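Local coordinates for protein proline dehydrogenase (Bradyrhizobium japonicum USDA 110, PDB 3HAZ) that probably oxidizes proline to glutamate in two steps, pairing an FAD-dependent proline dehydrogenase with an NAD-dependent aldehyde dehydrogenase in one chain, at residues T158-A161 with M162-M165; D328-A331 with R332-R336; P775-V778 with A779-V782; S922-D925 with D926-E929. All coordinates share one frame; numbering follows the deposited sequence.

Overall arrangement
All four contacts are local, each made within one helix or at its end, so none closes a long loop; they follow one another in series, without nesting or crossing. From the N terminus, contact 1 lies in helix 151-168 of the DNA-binding-domain family region. Contact 2 ends helix 320-333 of the proline dehydrogenase barrel, its centre about 45 Å from that of contact 1. Contacts 3 and 4 both belong to the aldehyde dehydrogenase part, where helix 775-787 and the start of helix 925-934 lie with centres about 17 Å apart. Contact 4 also reaches helices 71-85 and 106-115, and helix 71-85 packs against contact 1 as well.

Contact 1 of 4, residues T158-A161 with M162-M165; sequences TRQA and MRLM
The carbonyl oxygen of A161 accepts a hydrogen bond from the backbone N of M165 at 2.8 Å, and CG of M165 rests on the same oxygen. One residue back, L164 N bonds to Q160 O at 3.0 Å, and the remaining i to i+4 bonds, M162 N to T158 O and R163 N to R159 O, complete this turn of continuous helix. The distinctive side chain is R163. With chi1 at 36° its CG swings back over the preceding turn, coming 3.1 Å from Q160 O, and the extended chain beyond carries the guanidinium flat over the backbone. Q160 CA sits 3.3 Å above the guanidinium plane, over its centre. NH1 of R163 also meets CB of Q160 at 3.5 Å, while NH2 lies near the carbonyl of R159 at an angle too poor for a hydrogen bond. The Q160 amide plane is turned 21° from that of the guanidinium. M162 leaves the helix on a different side from R163: its CG leans on T158 O, and SD approaches T158 CG2 at 4.4 Å. R159 reaches outward to salt bridges with D94 and E98. Within the DNA-binding-domain family region, T158, A161, M162 and M165 pack on helix 71-85, Q160, A161 and L164 touch M63 of helix 60-66, and R159 and M162 meet I97 of helix 90-100.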
loop_
_atom_site.group_PDB
_atom_site.type_symbol
_atom_site.label_atom_id
_atom_site.label_comp_id
_atom_site.label_asym_id
_atom_site.label_seq_id
_atom_site.Cartn_x
_atom_site.Cartn_y
_atom_site.Cartn_z
ATOM N N THR A 158 -26.045 16.379 -37.659
ATOM C CA THR A 158 -27.291 17.145 -37.674
ATOM C C THR A 158 -28.288 16.583 -38.686
ATOM O O THR A 158 -29.490 16.521 -38.408
ATOM C CB THR A 158 -27.048 18.639 -37.982
ATOM O OG1 THR A 158 -26.218 19.216 -36.961
ATOM C CG2 THR A 158 -28.365 19.386 -38.042
ATOM N N ARG A 159 -27.789 16.177 -39.854
ATOM C CA ARG A 159 -28.637 15.564 -40.877
ATOM C C ARG A 159 -29.247 14.257 -40.383
ATOM O O ARG A 159 -30.407 13.957 -40.663
ATOM C CB ARG A 159 -27.859 15.321 -42.174
ATOM C CG ARG A 159 -27.478 16.602 -42.896
ATOM C CD ARG A 159 -27.008 16.331 -44.321
ATOM N NE ARG A 159 -26.442 17.529 -44.933
ATOM C CZ ARG A 159 -27.163 18.470 -45.529
ATOM N NH1 ARG A 159 -28.485 18.345 -45.595
ATOM N NH2 ARG A 159 -26.564 19.536 -46.050
ATOM N N GLN A 160 -28.458 13.478 -39.646
ATOM C CA GLN A 160 -28.962 12.249 -39.040
ATOM C C GLN A 160 -30.032 12.550 -37.995
ATOM O O GLN A 160 -31.048 11.863 -37.923
ATOM C CB GLN A 160 -27.814 11.464 -38.407
ATOM C CG GLN A 160 -28.184 10.068 -37.977
ATOM C CD GLN A 160 -26.973 9.284 -37.490
ATOM O OE1 GLN A 160 -25.850 9.493 -37.958
ATOM N NE2 GLN A 160 -27.197 8.382 -36.546
ATOM N N ALA A 161 -29.801 13.581 -37.184
ATOM C CA ALA A 161 -30.793 13.993 -36.195
ATOM C C ALA A 161 -32.091 14.358 -36.914
ATOM O O ALA A 161 -33.194 14.106 -36.417
ATOM C CB ALA A 161 -30.272 15.184 -35.353
ATOM N N MET A 162 -31.953 14.949 -38.096
ATOM C CA MET A 162 -33.121 15.350 -38.871
ATOM C C MET A 162 -33.954 14.147 -39.320
ATOM O O MET A 162 -35.185 14.200 -39.275
ATOM C CB MET A 162 -32.722 16.224 -40.067
ATOM C CG MET A 162 -32.315 17.640 -39.654
ATOM S SD MET A 162 -31.596 18.625 -40.986
ATOM C CE MET A 162 -33.030 18.902 -42.030
ATOM N N ARG A 163 -33.305 13.063 -39.744
ATOM C CA ARG A 163 -34.084 11.883 -40.103
ATOM C C ARG A 163 -34.711 11.227 -38.874
ATOM O O ARG A 163 -35.807 10.667 -38.953
ATOM C CB ARG A 163 -33.307 10.874 -40.973
ATOM C CG ARG A 163 -31.832 10.713 -40.664
ATOM C CD ARG A 163 -31.106 10.057 -41.841
ATOM N NE ARG A 163 -29.670 9.906 -41.603
ATOM C CZ ARG A 163 -28.745 10.777 -42.001
ATOM N NH1 ARG A 163 -27.463 10.558 -41.735
ATOM N NH2 ARG A 163 -29.099 11.869 -42.664
ATOM N N LEU A 164 -34.041 11.320 -37.729
ATOM C CA LEU A 164 -34.608 10.743 -36.517
ATOM C C LEU A 164 -35.840 11.530 -36.069
ATOM O O LEU A 164 -36.881 10.948 -35.747
ATOM C CB LEU A 164 -33.558 10.656 -35.396
ATOM C CG LEU A 164 -32.426 9.645 -35.620
ATOM C CD1 LEU A 164 -31.310 9.841 -34.605
ATOM C CD2 LEU A 164 -32.935 8.200 -35.602
ATOM N N MET A 165 -35.723 12.855 -36.058
ATOM C CA MET A 165 -36.822 13.709 -35.631
ATOM C C MET A 165 -38.003 13.583 -36.583
ATOM O O MET A 165 -39.160 13.602 -36.165
ATOM C CB MET A 165 -36.375 15.179 -35.552
ATOM C CG MET A 165 -35.363 15.470 -34.446
ATOM S SD MET A 165 -35.947 14.868 -32.862
ATOM C CE MET A 165 -37.419 15.862 -32.647
#

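Contact 2 of 4, residues D328-A331 with R332-R336; sequences DALA and RAHDR
D328 and R332, one helical turn apart, turn their flat groups well away from coplanarity, the carboxylate and guanidinium planes standing 57° apart. Their salt bridge is a single hydrogen bond, from R332 NH2 to D328 OD2 at 3.2 Å. The two ends meet differently: OD2 lies at the guanidinium edge, almost exactly in its plane, whereas NH2 reaches the carboxylate oxygen from above the carboxylate plane. This is therefore not a flat, two-pronged pairing. A bend at chi3 (-33°) folds the arginine back along the helix, bringing NH2 to 3.6 Å from CA of A329, which lies over one guanidinium face. The D328 side chain has CG anti to the backbone N (chi1 -171°), which puts the carboxylate beside the carbonyl carbon, within reach of R332 NH2.

The helix ends within the next turn. R332 N bonds to D328 O, A333 N to A329 O at 2.8 Å, and H334 N to L330 O. The imidazole of H334 lies obliquely to L330 O, with CD2 3.4 Å from that oxygen, and its ND1 hydrogen-bonds a glycerol, probably from the crystallisation liquor. A Schellman motif then ends the helix: D335 takes positive phi, its N bonds to R332 O at 3.1 Å, and R336 N reaches back to A331 O at 2.8 Å.

The motif turns the chain from helix 320-333 toward strand 338-343 in a beta-alpha-beta unit of the proline dehydrogenase barrel. L330 packs on helix 287-298, D328 and A331 touch I390 of strand 390-395, and D335 forms a salt bridge with R389.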
loop_
_atom_site.group_PDB
_atom_site.type_symbol
_atom_site.label_atom_id
_atom_site.label_comp_id
_atom_site.label_asym_id
_atom_site.label_seq_id
_atom_site.Cartn_x
_atom_site.Cartn_y
_atom_site.Cartn_z
ATOM N N ASP A 328 -55.874 -5.348 -9.636
ATOM C CA ASP A 328 -56.746 -6.505 -9.828
ATOM C C ASP A 328 -58.007 -6.410 -8.967
ATOM O O ASP A 328 -59.108 -6.677 -9.440
ATOM C CB ASP A 328 -56.013 -7.814 -9.526
ATOM C CG ASP A 328 -56.829 -9.037 -9.922
ATOM O OD1 ASP A 328 -57.263 -9.104 -11.093
ATOM O OD2 ASP A 328 -57.042 -9.922 -9.064
ATOM N N ALA A 329 -57.837 -6.043 -7.700
ATOM C CA ALA A 329 -58.972 -5.893 -6.794
ATOM C C ALA A 329 -59.920 -4.813 -7.300
ATOM O O ALA A 329 -61.139 -4.933 -7.199
ATOM C CB ALA A 329 -58.489 -5.560 -5.399
ATOM N N LEU A 330 -59.337 -3.751 -7.842
ATOM C CA LEU A 330 -60.094 -2.663 -8.434
ATOM C C LEU A 330 -60.942 -3.220 -9.576
ATOM O O LEU A 330 -62.137 -2.937 -9.685
ATOM C CB LEU A 330 -59.116 -1.616 -8.966
ATOM C CG LEU A 330 -59.424 -0.128 -8.830
ATOM C CD1 LEU A 330 -60.037 0.183 -7.476
ATOM C CD2 LEU A 330 -58.143 0.668 -9.042
ATOM N N ALA A 331 -60.312 -4.029 -10.422
ATOM C CA ALA A 331 -60.993 -4.602 -11.575
ATOM C C ALA A 331 -62.147 -5.514 -11.154
ATOM O O ALA A 331 -63.245 -5.435 -11.710
ATOM C CB ALA A 331 -60.002 -5.348 -12.461
ATOM N N ARG A 332 -61.902 -6.373 -10.168
ATOM C CA ARG A 332 -62.941 -7.291 -9.705
ATOM C C ARG A 332 -64.076 -6.533 -9.028
ATOM O O ARG A 332 -65.245 -6.847 -9.226
ATOM C CB ARG A 332 -62.370 -8.341 -8.745
ATOM C CG ARG A 332 -61.218 -9.161 -9.307
ATOM C CD ARG A 332 -60.890 -10.354 -8.409
ATOM N NE ARG A 332 -61.125 -10.062 -6.994
ATOM C CZ ARG A 332 -60.187 -9.666 -6.138
ATOM N NH1 ARG A 332 -60.506 -9.422 -4.872
ATOM N NH2 ARG A 332 -58.932 -9.513 -6.544
ATOM N N ALA A 333 -63.724 -5.529 -8.233
ATOM C CA ALA A 333 -64.715 -4.785 -7.462
ATOM C C ALA A 333 -65.697 -4.031 -8.352
ATOM O O ALA A 333 -66.875 -3.884 -8.014
ATOM C CB ALA A 333 -64.025 -3.828 -6.495
ATOM N N HIS A 334 -65.214 -3.541 -9.487
ATOM C CA HIS A 334 -66.085 -2.812 -10.404
ATOM C C HIS A 334 -66.486 -3.684 -11.595
ATOM O O HIS A 334 -67.134 -3.214 -12.530
ATOM C CB HIS A 334 -65.427 -1.503 -10.861
ATOM C CG HIS A 334 -65.133 -0.551 -9.738
ATOM N ND1 HIS A 334 -66.126 0.078 -9.015
ATOM C CD2 HIS A 334 -63.959 -0.123 -9.215
ATOM C CE1 HIS A 334 -65.575 0.847 -8.093
ATOM N NE2 HIS A 334 -64.262 0.744 -8.193
ATOM N N ASP A 335 -66.105 -4.959 -11.533
ATOM C CA ASP A 335 -66.327 -5.915 -12.616
ATOM C C ASP A 335 -65.944 -5.342 -13.981
ATOM O O ASP A 335 -66.770 -5.267 -14.891
ATOM C CB ASP A 335 -67.777 -6.415 -12.625
ATOM C CG ASP A 335 -67.980 -7.590 -13.568
ATOM O OD1 ASP A 335 -66.985 -8.276 -13.884
ATOM O OD2 ASP A 335 -69.129 -7.826 -13.996
ATOM N N ARG A 336 -64.685 -4.945 -14.115
ATOM C CA ARG A 336 -64.182 -4.418 -15.373
ATOM C C ARG A 336 -63.035 -5.271 -15.888
ATOM O O ARG A 336 -62.389 -5.991 -15.128
ATOM C CB ARG A 336 -63.705 -2.968 -15.207
ATOM C CG ARG A 336 -64.713 -2.035 -14.548
ATOM C CD ARG A 336 -65.854 -1.651 -15.490
ATOM N NE ARG A 336 -66.797 -0.771 -14.802
ATOM C CZ ARG A 336 -66.613 0.536 -14.633
ATOM N NH1 ARG A 336 -67.513 1.251 -13.974
ATOM N NH2 ARG A 336 -65.529 1.132 -15.124
#

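Contact 3 of 4, residues P775-V778 with A779-V782; sequences PEQV and ADDV
The Q777 amide and the D780 carboxylate stand almost perpendicular, 88° apart, with Q777 NE2 3.8 Å from D780 OD2. The latter oxygen finds its salt-bridge partner in R202. Both side chains belong to the first turns of helix 775-787, which connects strand 765-769 to strand 797-803 in a beta-alpha-beta unit of the aldehyde dehydrogenase fold. A bend at chi2 (-59°) curls Q777 so that NE2 comes back alongside the helix. There a water joins it to D781: the water donates to D781 OD2 at 2.8 Å and accepts only weakly from NE2. The carboxylate of D780 lies beside the E776 carbonyl without a bond to it, CG being 3.3 Å from E776 O. That carbonyl accepts D780 N from above its plane, 38° out of it, while D781 N meets Q777 O at 2.9 Å, closer to the plane of its carbonyl.

On another side the helix is apolar. A779 and P775 touch M813 of helix 804-819, and V782 packs on L797 and L800 of strand 797-803. V778 and V782 lie side by side, pointing the same way, and CG1 of V778 meets CG2 of V782 at 3.9 Å.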
loop_
_atom_site.group_PDB
_atom_site.type_symbol
_atom_site.label_atom_id
_atom_site.label_comp_id
_atom_site.label_asym_id
_atom_site.label_seq_id
_atom_site.Cartn_x
_atom_site.Cartn_y
_atom_site.Cartn_z
ATOM N N PRO A 775 -38.310 26.264 -20.201
ATOM C CA PRO A 775 -39.223 27.186 -19.508
ATOM C C PRO A 775 -39.954 26.581 -18.296
ATOM O O PRO A 775 -40.144 27.287 -17.306
ATOM C CB PRO A 775 -40.215 27.600 -20.614
ATOM C CG PRO A 775 -39.432 27.444 -21.879
ATOM C CD PRO A 775 -38.565 26.220 -21.654
ATOM N N GLU A 776 -40.352 25.314 -18.366
ATOM C CA GLU A 776 -41.065 24.671 -17.260
ATOM C C GLU A 776 -40.202 24.553 -16.000
ATOM O O GLU A 776 -40.710 24.615 -14.882
ATOM C CB GLU A 776 -41.533 23.261 -17.641
ATOM C CG GLU A 776 -42.434 23.177 -18.847
ATOM C CD GLU A 776 -41.665 22.963 -20.135
ATOM O OE1 GLU A 776 -40.834 23.825 -20.483
ATOM O OE2 GLU A 776 -41.904 21.936 -20.803
ATOM N N GLN A 777 -38.905 24.337 -16.182
ATOM C CA GLN A 777 -38.007 24.204 -15.041
ATOM C C GLN A 777 -37.654 25.582 -14.498
ATOM O O GLN A 777 -37.554 25.770 -13.283
ATOM C CB GLN A 777 -36.741 23.424 -15.411
ATOM C CG GLN A 777 -36.995 21.964 -15.762
ATOM C CD GLN A 777 -37.644 21.182 -14.626
ATOM O OE1 GLN A 777 -38.318 20.173 -14.856
ATOM N NE2 GLN A 777 -37.443 21.642 -13.396
ATOM N N VAL A 778 -37.477 26.546 -15.397
ATOM C CA VAL A 778 -37.294 27.931 -14.977
ATOM C C VAL A 778 -38.468 28.358 -14.114
ATOM O O VAL A 778 -38.288 28.958 -13.052
ATOM C CB VAL A 778 -37.160 28.894 -16.167
ATOM C CG1 VAL A 778 -37.204 30.349 -15.684
ATOM C CG2 VAL A 778 -35.865 28.619 -16.917
ATOM N N ALA A 779 -39.675 28.040 -14.564
ATOM C CA ALA A 779 -40.857 28.490 -13.843
ATOM C C ALA A 779 -40.919 27.845 -12.460
ATOM O O ALA A 779 -41.194 28.518 -11.476
ATOM C CB ALA A 779 -42.135 28.218 -14.648
ATOM N N ASP A 780 -40.657 26.541 -12.393
ATOM C CA ASP A 780 -40.594 25.842 -11.114
ATOM C C ASP A 780 -39.592 26.509 -10.175
ATOM O O ASP A 780 -39.901 26.822 -9.026
ATOM C CB ASP A 780 -40.160 24.385 -11.315
ATOM C CG ASP A 780 -41.266 23.508 -11.867
ATOM O OD1 ASP A 780 -42.410 23.990 -12.023
ATOM O OD2 ASP A 780 -40.982 22.326 -12.151
ATOM N N ASP A 781 -38.378 26.708 -10.675
ATOM C CA ASP A 781 -37.288 27.186 -9.842
ATOM C C ASP A 781 -37.447 28.658 -9.471
ATOM O O ASP A 781 -36.966 29.086 -8.424
ATOM C CB ASP A 781 -35.941 26.949 -10.530
ATOM C CG ASP A 781 -35.603 25.479 -10.646
ATOM O OD1 ASP A 781 -36.218 24.669 -9.918
ATOM O OD2 ASP A 781 -34.729 25.136 -11.469
ATOM N N VAL A 782 -38.104 29.428 -10.335
ATOM C CA VAL A 782 -38.361 30.831 -10.049
ATOM C C VAL A 782 -39.458 30.937 -9.001
ATOM O O VAL A 782 -39.349 31.718 -8.053
ATOM C CB VAL A 782 -38.764 31.633 -11.303
ATOM C CG1 VAL A 782 -39.466 32.930 -10.898
ATOM C CG2 VAL A 782 -37.536 31.935 -12.167
HETATM O O HOH W 1 -34.618 22.391 -12.128
#

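Contact 4 of 4, residues S922-D925 with D926-E929; sequences SRID and DSIE
In I928, chi1 of -66° places CG1 beside the backbone N and 4.0 Å from S922 CB, an atom whose position is set by the backbone. The isoleucine chain beyond runs back over the turn before the helix, where CD1 comes 3.4 Å from S922 O. The S922 torsion serves another bond: chi1 of 175° turns OG to where it accepts I924 N at 2.9 Å, making an ST turn, and OG also has a hydrogen bond with D770.

I924 occupies the N-cap position, and its carbonyl oxygen accepts the first i to i+4 bond of the helix, from I928 N, at 3.0 Å and almost straight (173°). S927 N shares the same acceptor through a weak, strongly bent bond. One step on, E929 N bonds to D925 O at 2.9 Å. On the flank of the turn, the methyl CG2 of I924 lies 3.4 Å from S927 OG. D925 and I928 run side by side, and E929 CG lies 3.3 Å from D925 O.

I924 packs on helix 106-115 and R923 on helix 71-85, where the loop meets the DNA-binding-domain family region. D926 also bonds to G140 N. The carboxylates of D925, D926 and E929 gather at the start of helix 925-934, with D925 OD1 5.1 Å from E929 OE2. R144 bridges D926 and E929 through salt bridges, whereas its ion pair with D925 is long and weak, as is that of K72. The helix dipole would be expected to favour the negative charges here, and R144 probably offsets part of their mutual repulsion.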
loop_
_atom_site.group_PDB
_atom_site.type_symbol
_atom_site.label_atom_id
_atom_site.label_comp_id
_atom_site.label_asym_id
_atom_site.label_seq_id
_atom_site.Cartn_x
_atom_site.Cartn_y
_atom_site.Cartn_z
ATOM N N SER A 922 -29.350 27.660 -18.066
ATOM C CA SER A 922 -28.793 27.618 -19.405
ATOM C C SER A 922 -28.256 26.242 -19.717
ATOM O O SER A 922 -27.760 25.545 -18.833
ATOM C CB SER A 922 -27.664 28.631 -19.553
ATOM O OG SER A 922 -27.045 28.515 -20.830
ATOM N N ARG A 923 -28.358 25.866 -20.988
ATOM C CA ARG A 923 -27.784 24.628 -21.484
ATOM C C ARG A 923 -26.304 24.860 -21.791
ATOM O O ARG A 923 -25.515 23.919 -21.843
ATOM C CB ARG A 923 -28.528 24.191 -22.759
ATOM C CG ARG A 923 -28.360 22.726 -23.147
ATOM C CD ARG A 923 -29.441 22.316 -24.152
ATOM N NE ARG A 923 -29.159 22.821 -25.490
ATOM C CZ ARG A 923 -30.085 23.104 -26.399
ATOM N NH1 ARG A 923 -29.721 23.558 -27.586
ATOM N NH2 ARG A 923 -31.375 22.947 -26.124
ATOM N N ILE A 924 -25.936 26.127 -21.965
ATOM C CA ILE A 924 -24.637 26.492 -22.534
ATOM C C ILE A 924 -23.505 26.624 -21.505
ATOM O O ILE A 924 -23.368 27.649 -20.831
ATOM C CB ILE A 924 -24.755 27.793 -23.351
ATOM C CG1 ILE A 924 -25.959 27.707 -24.295
ATOM C CG2 ILE A 924 -23.468 28.065 -24.115
ATOM C CD1 ILE A 924 -26.169 28.941 -25.165
ATOM N N ASP A 925 -22.685 25.586 -21.405
ATOM C CA ASP A 925 -21.563 25.582 -20.467
ATOM C C ASP A 925 -20.690 26.832 -20.554
ATOM O O ASP A 925 -20.297 27.375 -19.529
ATOM C CB ASP A 925 -20.710 24.322 -20.639
ATOM C CG ASP A 925 -21.395 23.077 -20.104
ATOM O OD1 ASP A 925 -22.310 23.209 -19.270
ATOM O OD2 ASP A 925 -21.017 21.965 -20.513
ATOM N N ASP A 926 -20.382 27.293 -21.765
ATOM C CA ASP A 926 -19.538 28.482 -21.904
ATOM C C ASP A 926 -20.204 29.745 -21.336
ATOM O O ASP A 926 -19.528 30.626 -20.801
ATOM C CB ASP A 926 -19.119 28.700 -23.364
ATOM C CG ASP A 926 -18.157 27.624 -23.861
ATOM O OD1 ASP A 926 -17.116 27.419 -23.208
ATOM O OD2 ASP A 926 -18.441 26.983 -24.896
ATOM N N SER A 927 -21.527 29.834 -21.461
ATOM C CA SER A 927 -22.262 30.972 -20.914
ATOM C C SER A 927 -22.271 30.911 -19.387
ATOM O O SER A 927 -21.981 31.895 -18.714
ATOM C CB SER A 927 -23.702 30.997 -21.441
ATOM O OG SER A 927 -23.741 31.231 -22.832
ATOM N N ILE A 928 -22.618 29.747 -18.853
ATOM C CA ILE A 928 -22.598 29.514 -17.416
ATOM C C ILE A 928 -21.231 29.853 -16.836
ATOM O O ILE A 928 -21.122 30.532 -15.809
ATOM C CB ILE A 928 -22.926 28.043 -17.099
ATOM C CG1 ILE A 928 -24.373 27.732 -17.487
ATOM C CG2 ILE A 928 -22.664 27.726 -15.620
ATOM C CD1 ILE A 928 -24.629 26.251 -17.735
ATOM N N GLU A 929 -20.181 29.392 -17.504
ATOM C CA GLU A 929 -18.837 29.594 -16.990
ATOM C C GLU A 929 -18.390 31.049 -17.093
ATOM O O GLU A 929 -17.686 31.534 -16.218
ATOM C CB GLU A 929 -17.843 28.628 -17.645
ATOM C CG GLU A 929 -18.018 27.202 -17.138
ATOM C CD GLU A 929 -17.423 26.153 -18.061
ATOM O OE1 GLU A 929 -16.642 26.525 -18.962
ATOM O OE2 GLU A 929 -17.740 24.954 -17.877
#